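Local coordinates for protein beta-phosphoglucomutase (Clostridium difficile, PDB 4GIB) that probably interconverts beta-D-glucose 1-phosphate and beta-D-glucose 6-phosphate as a magnesium-dependent mutase of the HAD-like superfamily, at residues L183-P187 with Q188-G192; A198-D201 with A202-S205. One frame throughout, in Å; residues are numbered along the deposited sequence.

Interaction 1 leads into, and interaction 2 lies within, the beta-alpha-beta unit made by strand 190-194, helix 197-205 and strand 209-213 of the Rossmann-like HAD domain. Interaction 1 is the turn running into strand 190-194; interaction 2 is the body of the helix after it. Their centres lie about 14 Å apart, yet they touch where I203 CD1 packs 3.3 Å from G192 O. Interaction 1 is remote from the active site. Interaction 2 reaches toward it at G199, whose nearest approach to the sodium ion held by D32, D34, E194 and D195 is about 7 Å, while the C-terminal end of the helix binds a second sodium through N204.

Interaction 1 of 2, residues L183-P187 with Q188-G192; sequences LNVNP and QNCIG
N186 and Q188 meet through an Asx turn: OD1 of the asparagine accepts the backbone N of Q188 at 3.0 Å, with the donor well above the plane of the side-chain amide. CG of N186 stands opposite its own backbone N (chi1 -176°), which carries the amide forward over the start of the turn. Asparagine suits the place because its short side chain lets OD1 reach forward to the N-H two residues on. The amides of N186 and Q188 are turned only 30° from each other, and CB of Q188 lies 3.6 Å from N186 OD1.

Two backbone bonds then wind the chain through successive type I turns: N189 N to N186 O at 2.9 Å, and C190 N to P187 O, also at 2.9 Å. P187 suits the second position of the first turn, since its ring restrains phi near the value needed and the turn asks no N-H of it.

The apolar contact is a single one: CG2 of V185 touches SG of C190 at 3.5 Å, and the cysteine's small, weakly polar sulfur fits against the branched valine.

Together the turns join helix 174-183, which N184 closes with a Schellman motif at positive phi, to strand 190-194. E27, just before strand 28-31, bonds the backbone N of N186, and R248, beyond helix 234-247, bonds Q188 O. The strand itself enters the parallel sheet between 28-31 and 209-213, with C190 pairing to F209 and I191 to A28 and I30.

Interaction 2 of 2, residues A198-D201 with A202-S205; sequences AGID and AINS. With NA (sodium ion), chain C.
The amide of N204 is the flat group of this contact, and one of its faces lies against the preceding turn: I200 O sits over that face, 3.6 Å from N204 CG, and I200 CG2 covers the ND2 end of the same face at 3.8 Å from ND2. The two side chains run side by side, pointing the same way. N204 CG stands opposite its own carbonyl carbon (chi1 -66°), which lays the amide back along the helix. At the oxygen end, OD1 binds a sodium ion at 2.6 Å, the metal lying off the opposite side of the amide plane, and also accepts a hydrogen bond from S210 OG. At the nitrogen end, ND2 bonds K221 O and water 1; that water in turn donates to D201 OD1 at 2.9 Å, bridging two side chains three residues apart.

The backbone is regular alpha helix. A202, I203, N204 and S205 donate to A198, G199, I200 and D201 respectively, and the N204 N to I200 O bond is nearly straight (177°). Small A202 packs on F176 of helix 174-183, and G199, lacking a side chain, lets the helix approach E194 and K170, predicted magnesium and substrate sites. I200 and I203 turn their branched chains to the sheet, their CD1 atoms 4.3 Å apart, and touch S210 and E194.

M208 O, N223 OD1 and waters 2 and 3 complete the sodium site, and water 2 also donates to N204 O. The ion thus links the end of helix 197-205 to the chain before strands 209-213 and 224-226. An asparagine amide, neutral yet able to bind metal through O and donate through N, is thereby fixed at both ends, and the sodium probably polarises its C=O, strengthening ND2 as a donor.

Interaction 1 of 2, residues L183-P187 with Q188-G192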
ATOM      1  N   LEU A 183      15.944  -2.038  -4.421  1.00 25.21           N
ATOM      2  CA  LEU A 183      16.603  -3.172  -3.807  1.00 26.50           C
ATOM      3  C   LEU A 183      17.590  -3.825  -4.767  1.00 26.84           C
ATOM      4  O   LEU A 183      18.401  -4.630  -4.342  1.00 27.63           O
ATOM      5  CB  LEU A 183      15.556  -4.219  -3.426  1.00 26.46           C
ATOM      6  CG  LEU A 183      14.523  -3.787  -2.387  1.00 25.00           C
ATOM      7  CD1 LEU A 183      13.360  -4.770  -2.340  1.00 27.66           C
ATOM      8  CD2 LEU A 183      15.185  -3.657  -1.038  1.00 21.18           C
ATOM      9  N   ASN A 184      17.507  -3.469  -6.055  1.00 25.99           N
ATOM     10  CA  ASN A 184      18.338  -4.044  -7.110  1.00 26.56           C
ATOM     11  C   ASN A 184      18.092  -5.550  -7.184  1.00 26.84           C
ATOM     12  O   ASN A 184      19.017  -6.339  -7.000  1.00 25.80           O
ATOM     13  CB  ASN A 184      19.842  -3.742  -6.921  1.00 27.09           C
ATOM     14  CG  ASN A 184      20.731  -4.385  -8.032  1.00 31.96           C
ATOM     15  OD1 ASN A 184      21.815  -4.904  -7.754  1.00 31.19           O
ATOM     16  ND2 ASN A 184      20.242  -4.383  -9.268  1.00 31.64           N
ATOM     17  N   VAL A 185      16.833  -5.927  -7.441  1.00 25.78           N
ATOM     18  CA  VAL A 185      16.434  -7.328  -7.567  1.00 26.43           C
ATOM     19  C   VAL A 185      15.532  -7.534  -8.781  1.00 26.17           C
ATOM     20  O   VAL A 185      14.948  -6.592  -9.306  1.00 26.65           O
ATOM     21  CB  VAL A 185      15.674  -7.860  -6.302  1.00 25.87           C
ATOM     22  CG1 VAL A 185      16.599  -7.905  -5.093  1.00 26.32           C
ATOM     23  CG2 VAL A 185      14.432  -7.036  -6.024  1.00 24.08           C
ATOM     24  N   ASN A 186      15.427  -8.779  -9.221  1.00 29.94           N
ATOM     25  CA  ASN A 186      14.571  -9.119 -10.345  1.00 30.25           C
ATOM     26  C   ASN A 186      13.121  -9.263  -9.860  1.00 28.13           C
ATOM     27  O   ASN A 186      12.840 -10.048  -8.940  1.00 26.68           O
ATOM     28  CB  ASN A 186      15.043 -10.410 -10.995  1.00 31.34           C
ATOM     29  CG  ASN A 186      14.252 -10.764 -12.244  1.00 35.67           C
ATOM     30  OD1 ASN A 186      13.267 -10.108 -12.581  1.00 38.61           O
ATOM     31  ND2 ASN A 186      14.677 -11.822 -12.931  1.00 38.91           N
ATOM     32  N   PRO A 187      12.200  -8.499 -10.465  1.00 27.14           N
ATOM     33  CA  PRO A 187      10.793  -8.565 -10.102  1.00 26.17           C
ATOM     34  C   PRO A 187      10.218  -9.983 -10.178  1.00 26.33           C
ATOM     35  O   PRO A 187       9.353 -10.350  -9.362  1.00 25.16           O
ATOM     36  CB  PRO A 187      10.116  -7.667 -11.143  1.00 27.70           C
ATOM     37  CG  PRO A 187      11.150  -6.776 -11.630  1.00 26.70           C
ATOM     38  CD  PRO A 187      12.455  -7.483 -11.504  1.00 27.98           C
ATOM     39  N   GLN A 188      10.696 -10.774 -11.134  1.00 28.74           N
ATOM     40  CA  GLN A 188      10.230 -12.165 -11.286  1.00 31.25           C
ATOM     41  C   GLN A 188      10.521 -13.021 -10.045  1.00 30.97           C
ATOM     42  O   GLN A 188       9.917 -14.075  -9.853  1.00 31.29           O
ATOM     43  CB  GLN A 188      10.838 -12.805 -12.536  1.00 34.08           C
ATOM     44  CG  GLN A 188      10.352 -12.145 -13.835  1.00 39.59           C
ATOM     45  CD  GLN A 188      10.941 -12.774 -15.080  1.00 46.05           C
ATOM     46  OE1 GLN A 188      11.861 -13.593 -15.008  1.00 54.17           O
ATOM     47  NE2 GLN A 188      10.420 -12.385 -16.237  1.00 47.52           N
ATOM     48  N   ASN A 189      11.434 -12.552  -9.199  1.00 31.48           N
ATOM     49  CA  ASN A 189      11.788 -13.271  -7.980  1.00 31.37           C
ATOM     50  C   ASN A 189      11.283 -12.557  -6.735  1.00 29.65           C
ATOM     51  O   ASN A 189      11.710 -12.862  -5.619  1.00 28.72           O
ATOM     52  CB  ASN A 189      13.298 -13.457  -7.926  1.00 33.78           C
ATOM     53  CG  ASN A 189      13.820 -14.271  -9.099  1.00 37.71           C
ATOM     54  OD1 ASN A 189      14.799 -13.896  -9.744  1.00 38.97           O
ATOM     55  ND2 ASN A 189      13.131 -15.367  -9.409  1.00 38.91           N
ATOM     56  N   CYS A 190      10.361 -11.614  -6.938  1.00 27.51           N
ATOM     57  CA  CYS A 190       9.792 -10.836  -5.853  1.00 26.92           C
ATOM     58  C   CYS A 190       8.385 -11.281  -5.519  1.00 24.77           C
ATOM     59  O   CYS A 190       7.684 -11.799  -6.365  1.00 24.93           O
ATOM     60  CB  CYS A 190       9.747  -9.348  -6.226  1.00 27.03           C
ATOM     61  SG  CYS A 190      11.339  -8.596  -6.385  1.00 27.84           S
ATOM     62  N   ILE A 191       7.999 -11.077  -4.261  1.00 25.72           N
ATOM     63  CA  ILE A 191       6.663 -11.393  -3.768  1.00 25.27           C
ATOM     64  C   ILE A 191       6.108 -10.033  -3.386  1.00 24.71           C
ATOM     65  O   ILE A 191       6.771  -9.287  -2.652  1.00 23.64           O
ATOM     66  CB  ILE A 191       6.656 -12.226  -2.442  1.00 25.43           C
ATOM     67  CG1 ILE A 191       7.544 -13.472  -2.496  1.00 29.47           C
ATOM     68  CG2 ILE A 191       5.213 -12.603  -2.061  1.00 21.77           C
ATOM     69  CD1 ILE A 191       6.874 -14.739  -2.960  1.00 32.09           C
ATOM     70  N   GLY A 192       4.921  -9.702  -3.876  1.00 23.62           N
ATOM     71  CA  GLY A 192       4.261  -8.444  -3.527  1.00 22.62           C
ATOM     72  C   GLY A 192       3.023  -8.771  -2.684  1.00 23.01           C
ATOM     73  O   GLY A 192       2.206  -9.626  -3.090  1.00 19.81           O
TER

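Interaction 2 of 2, residues A198-D201 with A202-S205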
ATOM      1  N   ALA A 198      -6.499  -3.059  -6.797  1.00 26.72           N
ATOM      2  CA  ALA A 198      -5.647  -2.211  -7.631  1.00 27.00           C
ATOM      3  C   ALA A 198      -4.175  -2.560  -7.401  1.00 25.48           C
ATOM      4  O   ALA A 198      -3.375  -2.603  -8.333  1.00 25.02           O
ATOM      5  CB  ALA A 198      -5.900  -0.728  -7.338  1.00 26.59           C
ATOM      6  N   GLY A 199      -3.838  -2.808  -6.145  1.00 24.71           N
ATOM      7  CA  GLY A 199      -2.488  -3.154  -5.762  1.00 24.03           C
ATOM      8  C   GLY A 199      -2.084  -4.503  -6.305  1.00 22.96           C
ATOM      9  O   GLY A 199      -0.942  -4.675  -6.758  1.00 23.52           O
ATOM     10  N   ILE A 200      -3.010  -5.461  -6.247  1.00 22.71           N
ATOM     11  CA  ILE A 200      -2.784  -6.789  -6.797  1.00 21.04           C
ATOM     12  C   ILE A 200      -2.530  -6.665  -8.282  1.00 22.30           C
ATOM     13  O   ILE A 200      -1.640  -7.332  -8.786  1.00 22.23           O
ATOM     14  CB  ILE A 200      -3.984  -7.764  -6.577  1.00 22.55           C
ATOM     15  CG1 ILE A 200      -4.151  -8.110  -5.102  1.00 20.47           C
ATOM     16  CG2 ILE A 200      -3.772  -9.083  -7.346  1.00 21.21           C
ATOM     17  CD1 ILE A 200      -2.945  -8.772  -4.497  1.00 23.37           C
ATOM     18  N   ASP A 201      -3.299  -5.819  -8.993  1.00 23.93           N
ATOM     19  CA  ASP A 201      -3.081  -5.645 -10.437  1.00 24.77           C
ATOM     20  C   ASP A 201      -1.693  -5.050 -10.698  1.00 25.04           C
ATOM     21  O   ASP A 201      -1.014  -5.457 -11.639  1.00 26.08           O
ATOM     22  CB  ASP A 201      -4.187  -4.799 -11.106  1.00 28.04           C
ATOM     23  CG  ASP A 201      -5.536  -5.557 -11.252  1.00 31.02           C
ATOM     24  OD1 ASP A 201      -5.612  -6.769 -10.948  1.00 31.91           O
ATOM     25  OD2 ASP A 201      -6.527  -4.929 -11.672  1.00 33.43           O
ATOM     26  N   ALA A 202      -1.273  -4.099  -9.858  1.00 23.83           N
ATOM     27  CA  ALA A 202       0.042  -3.474  -9.971  1.00 23.39           C
ATOM     28  C   ALA A 202       1.174  -4.512  -9.791  1.00 22.31           C
ATOM     29  O   ALA A 202       2.162  -4.524 -10.550  1.00 20.82           O
ATOM     30  CB  ALA A 202       0.177  -2.326  -8.940  1.00 23.27           C
ATOM     31  N   ILE A 203       1.020  -5.367  -8.781  1.00 21.68           N
ATOM     32  CA  ILE A 203       1.974  -6.443  -8.505  1.00 21.64           C
ATOM     33  C   ILE A 203       2.081  -7.395  -9.711  1.00 22.58           C
ATOM     34  O   ILE A 203       3.177  -7.646 -10.207  1.00 23.45           O
ATOM     35  CB  ILE A 203       1.594  -7.258  -7.219  1.00 19.78           C
ATOM     36  CG1 ILE A 203       1.657  -6.379  -5.974  1.00 22.34           C
ATOM     37  CG2 ILE A 203       2.560  -8.422  -7.002  1.00 17.15           C
ATOM     38  CD1 ILE A 203       1.014  -7.036  -4.718  1.00 21.06           C
ATOM     39  N   ASN A 204       0.960  -7.925 -10.188  1.00 24.22           N
ATOM     40  CA  ASN A 204       1.011  -8.822 -11.373  1.00 25.82           C
ATOM     41  C   ASN A 204       1.566  -8.074 -12.593  1.00 26.18           C
ATOM     42  O   ASN A 204       2.307  -8.632 -13.397  1.00 27.97           O
ATOM     43  CB  ASN A 204      -0.364  -9.415 -11.700  1.00 25.18           C
ATOM     44  CG  ASN A 204      -0.884 -10.358 -10.611  1.00 27.79           C
ATOM     45  OD1 ASN A 204      -0.104 -11.023  -9.923  1.00 24.17           O
ATOM     46  ND2 ASN A 204      -2.214 -10.441 -10.479  1.00 22.74           N
ATOM     47  N   SER A 205       1.224  -6.803 -12.726  1.00 25.69           N
ATOM     48  CA  SER A 205       1.722  -6.035 -13.864  1.00 25.85           C
ATOM     49  C   SER A 205       3.226  -5.817 -13.775  1.00 24.62           C
ATOM     50  O   SER A 205       3.856  -5.678 -14.784  1.00 26.00           O
ATOM     51  CB  SER A 205       0.950  -4.746 -14.037  1.00 26.63           C
ATOM     52  OG  SER A 205      -0.345  -5.046 -14.545  1.00 29.44           O
TER
HETATM   53 NA    NA C 301       1.802 -12.559 -10.770  1.00 24.07          NA
HETATM   54  O   HOH W   1      -3.781  -8.754 -12.006  1.00 23.12           O
HETATM   55  O   HOH W   2       2.309 -11.443 -12.809  1.00 18.98           O
HETATM   56  O   HOH W   3       0.338 -13.126 -12.487  1.00 29.09           O